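Local coordinates for ACYL carrier protein ACPA (Mycobacterium tuberculosis, PDB 2CGQ) that probably carries acyl chains as thioesters on a phosphopantetheine arm, as acyl carrier proteins do, at residues A[67-70]-A[71-75]; A[43-46]-A[47-51]. All coordinates share one frame; numbering follows the deposited sequence. Where two conformers were deposited one is given.

How the interactions relate
Both contacts are local and belong to a small bundle of four helices, a carrier-protein domain of the phosphopantetheine-attachment family. Interaction 2 comes first along the chain, as a turn in the long loop that joins helix 27-39 to helix 59-73; interaction 1 follows, at the C-terminal end of helix 59-73. Their centres are about 20 Å apart, on opposite sides of the centre of the chain, and the nearest atoms are about 8 Å apart without touching. Residues of both also touch helix 27-39 and helix 88-96. One lies in the loop before helix 59-73, at whose start is the Asp-Ser-Leu sequence whose serine probably carries the phosphopantetheine arm, and the other at its end.

Interaction 1 (A[67-70]-A[71-75]); sequences TELE and DEFDI
L69 and F73 lie one helical turn apart with their side chains side by side, pointing the same way. CD2 of L69 meets CE2 of the F73 ring at 3.8 Å, and the carbonyl oxygen of L69 sits at the ring edge, in its plane. F73 has CG anti to the carbonyl carbon, beside its own backbone N (chi1 -72°), which brings the CD2-CE2 edge of the ring beside CD2 of L69. Both are apolar because they face the other helices: they rest on V95 of helix 88-96, and F73 also on I31 of helix 27-39.

The backbone bonds are helical at first. D71 N donates to T67 O, E72 N to E68 O at 2.7 Å, and F73 N to L69 O at 2.9 Å. The helix then closes with the 6→1 bond characteristic of a Schellman motif: I75 N reaches E70 O at 3.1 Å, in the carbonyl plane on a lone pair. D74 makes this possible by taking positive phi (52°), a conformation that aspartate tolerates better than most residues other than glycine. The reversal sets CG1 of I75 3.9 Å from E70 CA.

Two of the acidic side chains, E68 and E72, line the edge of the helix next to helix 27-39. There R37 forms a salt bridge with E68, and T34 a hydrogen bond with E72, which probably eases the repulsion between the two carboxylates. E70 instead turns its carboxylate to the backbone N of I77, beyond the helix end.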
ATOM      1  N   THR A  67       4.213   5.708  -4.441  1.00 25.58           N
ATOM      2  CA  THR A  67       5.520   6.020  -4.956  1.00 26.07           C
ATOM      3  C   THR A  67       6.613   5.118  -4.320  1.00 25.61           C
ATOM      4  O   THR A  67       7.531   4.633  -5.022  1.00 25.60           O
ATOM      5  CB  THR A  67       5.809   7.524  -4.842  1.00 26.42           C
ATOM      6  OG1 THR A  67       5.791   7.953  -3.467  1.00 24.60           O
ATOM      7  CG2 THR A  67       4.821   8.354  -5.678  1.00 28.13           C
ATOM      8  N   GLU A  68       6.552   4.912  -2.985  1.00 25.52           N
ATOM      9  CA  GLU A  68       7.469   3.950  -2.345  1.00 25.65           C
ATOM     10  C   GLU A  68       7.416   2.558  -2.994  1.00 25.12           C
ATOM     11  O   GLU A  68       8.457   1.918  -3.186  1.00 24.52           O
ATOM     12  CB  GLU A  68       7.265   3.879  -0.821  0.65 25.27           C
ATOM     13  CG  GLU A  68       8.396   3.166  -0.073  0.65 27.03           C
ATOM     14  CD  GLU A  68       8.577   3.579   1.400  0.65 27.16           C
ATOM     15  OE1 GLU A  68       9.149   2.773   2.179  0.65 30.61           O
ATOM     16  OE2 GLU A  68       8.172   4.711   1.759  0.65 25.40           O
ATOM     17  N   LEU A  69       6.221   2.035  -3.235  1.00 25.97           N
ATOM     18  CA  LEU A  69       6.072   0.744  -3.867  1.00 25.55           C
ATOM     19  C   LEU A  69       6.554   0.735  -5.306  1.00 25.60           C
ATOM     20  O   LEU A  69       7.264  -0.201  -5.731  1.00 25.17           O
ATOM     21  CB  LEU A  69       4.614   0.297  -3.827  1.00 26.91           C
ATOM     22  CG  LEU A  69       4.057  -0.002  -2.423  1.00 27.89           C
ATOM     23  CD1 LEU A  69       2.578  -0.292  -2.568  1.00 31.28           C
ATOM     24  CD2 LEU A  69       4.765  -1.107  -1.805  1.00 29.24           C
ATOM     25  N   GLU A  70       6.267   1.816  -6.042  1.00 25.32           N
ATOM     26  CA  GLU A  70       6.846   1.905  -7.400  1.00 25.59           C
ATOM     27  C   GLU A  70       8.378   1.837  -7.374  1.00 25.80           C
ATOM     28  O   GLU A  70       9.020   1.110  -8.151  1.00 26.82           O
ATOM     29  CB  GLU A  70       6.418   3.233  -8.069  1.00 26.50           C
ATOM     30  CG  GLU A  70       4.914   3.261  -8.427  1.00 24.61           C
ATOM     31  CD  GLU A  70       4.514   4.515  -9.232  1.00 26.21           C
ATOM     32  OE1 GLU A  70       5.085   5.612  -8.948  1.00 26.93           O
ATOM     33  OE2 GLU A  70       3.609   4.418 -10.120  1.00 25.77           O
ATOM     34  N   ASP A  71       8.981   2.550  -6.435  1.00 25.72           N
ATOM     35  CA  ASP A  71      10.427   2.510  -6.332  1.00 26.91           C
ATOM     36  C   ASP A  71      10.946   1.170  -5.787  1.00 27.99           C
ATOM     37  O   ASP A  71      12.011   0.703  -6.199  1.00 28.23           O
ATOM     38  CB  ASP A  71      10.923   3.646  -5.424  1.00 28.26           C
ATOM     39  CG  ASP A  71      10.936   5.015  -6.132  1.00 28.84           C
ATOM     40  OD1 ASP A  71      11.120   5.026  -7.374  1.00 25.89           O
ATOM     41  OD2 ASP A  71      10.808   6.060  -5.439  1.00 28.20           O
ATOM     42  N   GLU A  72      10.252   0.623  -4.792  1.00 28.06           N
ATOM     43  CA  GLU A  72      10.683  -0.618  -4.116  1.00 28.86           C
ATOM     44  C   GLU A  72      10.651  -1.793  -5.051  1.00 28.67           C
ATOM     45  O   GLU A  72      11.544  -2.635  -5.052  1.00 28.03           O
ATOM     46  CB  GLU A  72       9.806  -0.910  -2.903  1.00 28.40           C
ATOM     47  CG  GLU A  72      10.205  -2.175  -2.147  1.00 29.87           C
ATOM     48  CD  GLU A  72       9.441  -2.349  -0.843  1.00 32.30           C
ATOM     49  OE1 GLU A  72       9.831  -3.254  -0.055  1.00 36.14           O
ATOM     50  OE2 GLU A  72       8.446  -1.587  -0.630  1.00 37.51           O
ATOM     51  N   PHE A  73       9.603  -1.868  -5.837  1.00 27.98           N
ATOM     52  CA  PHE A  73       9.362  -3.021  -6.697  1.00 28.55           C
ATOM     53  C   PHE A  73       9.726  -2.754  -8.142  1.00 28.08           C
ATOM     54  O   PHE A  73       9.688  -3.693  -8.937  1.00 27.78           O
ATOM     55  CB  PHE A  73       7.926  -3.508  -6.580  1.00 29.27           C
ATOM     56  CG  PHE A  73       7.634  -4.193  -5.289  1.00 29.81           C
ATOM     57  CD1 PHE A  73       7.951  -5.535  -5.107  1.00 31.49           C
ATOM     58  CD2 PHE A  73       7.031  -3.515  -4.267  1.00 27.13           C
ATOM     59  CE1 PHE A  73       7.636  -6.195  -3.874  1.00 33.61           C
ATOM     60  CE2 PHE A  73       6.760  -4.097  -3.041  1.00 29.66           C
ATOM     61  CZ  PHE A  73       7.066  -5.456  -2.819  1.00 31.61           C
ATOM     62  N   ASP A  74      10.163  -1.538  -8.460  1.00 27.60           N
ATOM     63  CA  ASP A  74      10.428  -1.110  -9.843  1.00 28.39           C
ATOM     64  C   ASP A  74       9.215  -1.393 -10.728  1.00 28.55           C
ATOM     65  O   ASP A  74       9.305  -2.038 -11.815  1.00 28.21           O
ATOM     66  CB  ASP A  74      11.719  -1.708 -10.441  1.00 30.70           C
ATOM     67  CG  ASP A  74      12.275  -0.847 -11.644  1.00 33.74           C
ATOM     68  OD1 ASP A  74      13.121  -1.395 -12.424  1.00 43.67           O
ATOM     69  OD2 ASP A  74      11.838   0.369 -11.783  1.00 41.09           O
ATOM     70  N   ILE A  75       8.078  -0.890 -10.266  1.00 27.03           N
ATOM     71  CA  ILE A  75       6.831  -1.010 -10.997  1.00 27.47           C
ATOM     72  C   ILE A  75       6.238   0.380 -11.201  1.00 26.98           C
ATOM     73  O   ILE A  75       6.789   1.395 -10.759  1.00 24.80           O
ATOM     74  CB  ILE A  75       5.843  -1.961 -10.268  1.00 28.05           C
ATOM     75  CG1 ILE A  75       5.408  -1.399  -8.934  1.00 28.21           C
ATOM     76  CG2 ILE A  75       6.495  -3.367 -10.057  1.00 29.53           C
ATOM     77  CD1 ILE A  75       4.401  -2.196  -8.227  1.00 28.66           C
TER
HETATM   78  O   HOH W   1       9.637   0.380   1.724  1.00 43.15           O

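Interaction 2 (A[43-46]-A[47-51]); sequences RGIT and ANQVL
Q49 folds back on G44 and T46 in a local, polar contact at the surface, within the loop that leads from helix 27-39 to helix 59-73. A type I beta turn from T46 to Q49 reverses the chain, closed by the bond from Q49 N to T46 O, 3.1 Å.

The side-chain amide of Q49 closes the bend a second time. With CG beside its backbone N (chi1 -70°) and the chain extended beyond it, the amide reaches back along the incoming backbone and uses both its ends there. OE1 accepts from T46 N at 2.8 Å, the donor standing 66° out of the amide carbonyl plane. NE2 gives a hydrogen to G44 O at 3.2 Å. Two bonds, one to the oxygen and one from the nitrogen of one flat group, fix its rotation, and glutamine suits the place because it can accept and donate at once with a chain long enough to span the turn. CG2 of I45 lies 3.7 Å from OE1, while the isoleucine also packs on N32, I35 and Q36 of helix 27-39 and on V88.

Within the turn, T46 and N48 lie side by side, pointing the same way. OG1 of T46 donates to N48 OD1 at 2.6 Å; the hydroxyl stands between its own backbone N and carbonyl carbon (chi1 55°), within reach of the asparagine. Backbone hydrogen bonds between A47 and G89 and between Q49 and V88 tie the turn to the start of helix 88-96. The result is a type I beta turn braced by side-chain bonds, two of them from the Q49 amide to the backbone of G44 and T46, in the long first loop characteristic of the acyl carrier protein fold.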
ATOM      1  N   ARG A  43       1.643  -2.094  14.438  1.00 32.25           N
ATOM      2  CA  ARG A  43       0.404  -2.839  14.393  1.00 32.70           C
ATOM      3  C   ARG A  43       0.395  -3.818  13.235  1.00 31.37           C
ATOM      4  O   ARG A  43       0.958  -3.547  12.165  1.00 30.88           O
ATOM      5  CB  ARG A  43      -0.793  -1.898  14.292  1.00 32.85           C
ATOM      6  CG  ARG A  43      -0.939  -1.175  13.028  1.00 38.36           C
ATOM      7  CD  ARG A  43      -2.091  -0.134  13.124  1.00 38.94           C
ATOM      8  NE  ARG A  43      -3.408  -0.791  13.192  1.00 42.05           N
ATOM      9  CZ  ARG A  43      -4.570  -0.123  13.174  1.00 42.19           C
ATOM     10  NH1 ARG A  43      -5.721  -0.780  13.207  1.00 43.11           N
ATOM     11  NH2 ARG A  43      -4.583   1.205  13.090  1.00 45.44           N
ATOM     12  N   GLY A  44      -0.263  -4.948  13.439  1.00 29.56           N
ATOM     13  CA  GLY A  44      -0.422  -5.917  12.381  1.00 28.83           C
ATOM     14  C   GLY A  44      -1.241  -5.369  11.213  1.00 28.36           C
ATOM     15  O   GLY A  44      -2.226  -4.628  11.393  1.00 28.06           O
ATOM     16  N   ILE A  45      -0.829  -5.742  10.004  1.00 26.70           N
ATOM     17  CA  ILE A  45      -1.490  -5.292   8.763  1.00 26.39           C
ATOM     18  C   ILE A  45      -2.182  -6.459   8.090  1.00 25.54           C
ATOM     19  O   ILE A  45      -1.551  -7.472   7.867  1.00 25.76           O
ATOM     20  CB  ILE A  45      -0.434  -4.699   7.767  1.00 25.84           C
ATOM     21  CG1 ILE A  45       0.392  -3.572   8.430  1.00 27.67           C
ATOM     22  CG2 ILE A  45      -1.103  -4.201   6.524  1.00 25.28           C
ATOM     23  CD1 ILE A  45      -0.406  -2.396   8.992  1.00 29.76           C
ATOM     24  N   THR A  46      -3.462  -6.323   7.754  1.00 24.48           N
ATOM     25  CA  THR A  46      -4.223  -7.397   7.116  1.00 25.00           C
ATOM     26  C   THR A  46      -4.990  -6.890   5.916  1.00 23.12           C
ATOM     27  O   THR A  46      -5.335  -5.720   5.851  1.00 24.51           O
ATOM     28  CB  THR A  46      -5.199  -8.060   8.136  1.00 24.76           C
ATOM     29  OG1 THR A  46      -6.058  -7.051   8.730  1.00 25.74           O
ATOM     30  CG2 THR A  46      -4.379  -8.752   9.206  1.00 27.20           C
ATOM     31  N   ALA A  47      -5.270  -7.795   4.965  1.00 24.07           N
ATOM     32  CA  ALA A  47      -5.811  -7.437   3.700  1.00 23.60           C
ATOM     33  C   ALA A  47      -7.169  -6.751   3.732  1.00 24.21           C
ATOM     34  O   ALA A  47      -7.486  -6.019   2.830  1.00 24.96           O
ATOM     35  CB  ALA A  47      -5.854  -8.646   2.802  1.00 24.87           C
ATOM     36  N   ASN A  48      -7.961  -6.978   4.796  1.00 23.99           N
ATOM     37  CA  ASN A  48      -9.280  -6.332   4.964  1.00 23.08           C
ATOM     38  C   ASN A  48      -9.245  -4.886   5.441  1.00 23.98           C
ATOM     39  O   ASN A  48     -10.260  -4.167   5.330  1.00 24.77           O
ATOM     40  CB  ASN A  48     -10.118  -7.164   5.947  1.00 22.31           C
ATOM     41  CG  ASN A  48      -9.522  -7.149   7.295  1.00 26.27           C
ATOM     42  OD1 ASN A  48      -8.338  -7.480   7.450  1.00 26.33           O
ATOM     43  ND2 ASN A  48     -10.307  -6.733   8.300  1.00 23.12           N
ATOM     44  N   GLN A  49      -8.104  -4.420   5.930  1.00 25.01           N
ATOM     45  CA  GLN A  49      -8.009  -3.062   6.496  1.00 25.83           C
ATOM     46  C   GLN A  49      -8.185  -1.995   5.451  1.00 26.48           C
ATOM     47  O   GLN A  49      -7.518  -2.009   4.396  1.00 27.33           O
ATOM     48  CB  GLN A  49      -6.700  -2.845   7.264  1.00 24.56           C
ATOM     49  CG  GLN A  49      -6.648  -3.633   8.549  1.00 27.01           C
ATOM     50  CD  GLN A  49      -5.238  -3.646   9.185  1.00 27.28           C
ATOM     51  OE1 GLN A  49      -4.239  -3.682   8.488  1.00 29.81           O
ATOM     52  NE2 GLN A  49      -5.187  -3.659  10.497  1.00 28.77           N
ATOM     53  N   VAL A  50      -9.119  -1.092   5.748  1.00 26.46           N
ATOM     54  CA  VAL A  50      -9.362   0.105   4.957  1.00 25.95           C
ATOM     55  C   VAL A  50      -8.251   1.117   5.229  1.00 26.31           C
ATOM     56  O   VAL A  50      -8.040   1.499   6.379  1.00 26.04           O
ATOM     57  CB  VAL A  50     -10.759   0.676   5.242  1.00 24.96           C
ATOM     58  CG1 VAL A  50     -11.033   1.822   4.374  1.00 25.64           C
ATOM     59  CG2 VAL A  50     -11.834  -0.387   4.984  1.00 26.46           C
ATOM     60  N   LEU A  51      -7.550   1.558   4.189  1.00 26.91           N
ATOM     61  CA  LEU A  51      -6.319   2.370   4.367  1.00 27.14           C
ATOM     62  C   LEU A  51      -6.597   3.634   5.154  1.00 27.59           C
ATOM     63  O   LEU A  51      -5.935   3.932   6.156  1.00 28.38           O
ATOM     64  CB  LEU A  51      -5.666   2.721   3.031  1.00 27.71           C
ATOM     65  CG  LEU A  51      -5.126   1.534   2.243  1.00 28.83           C
ATOM     66  CD1 LEU A  51      -4.458   2.105   0.992  1.00 28.71           C
ATOM     67  CD2 LEU A  51      -4.135   0.714   2.993  1.00 31.54           C
TER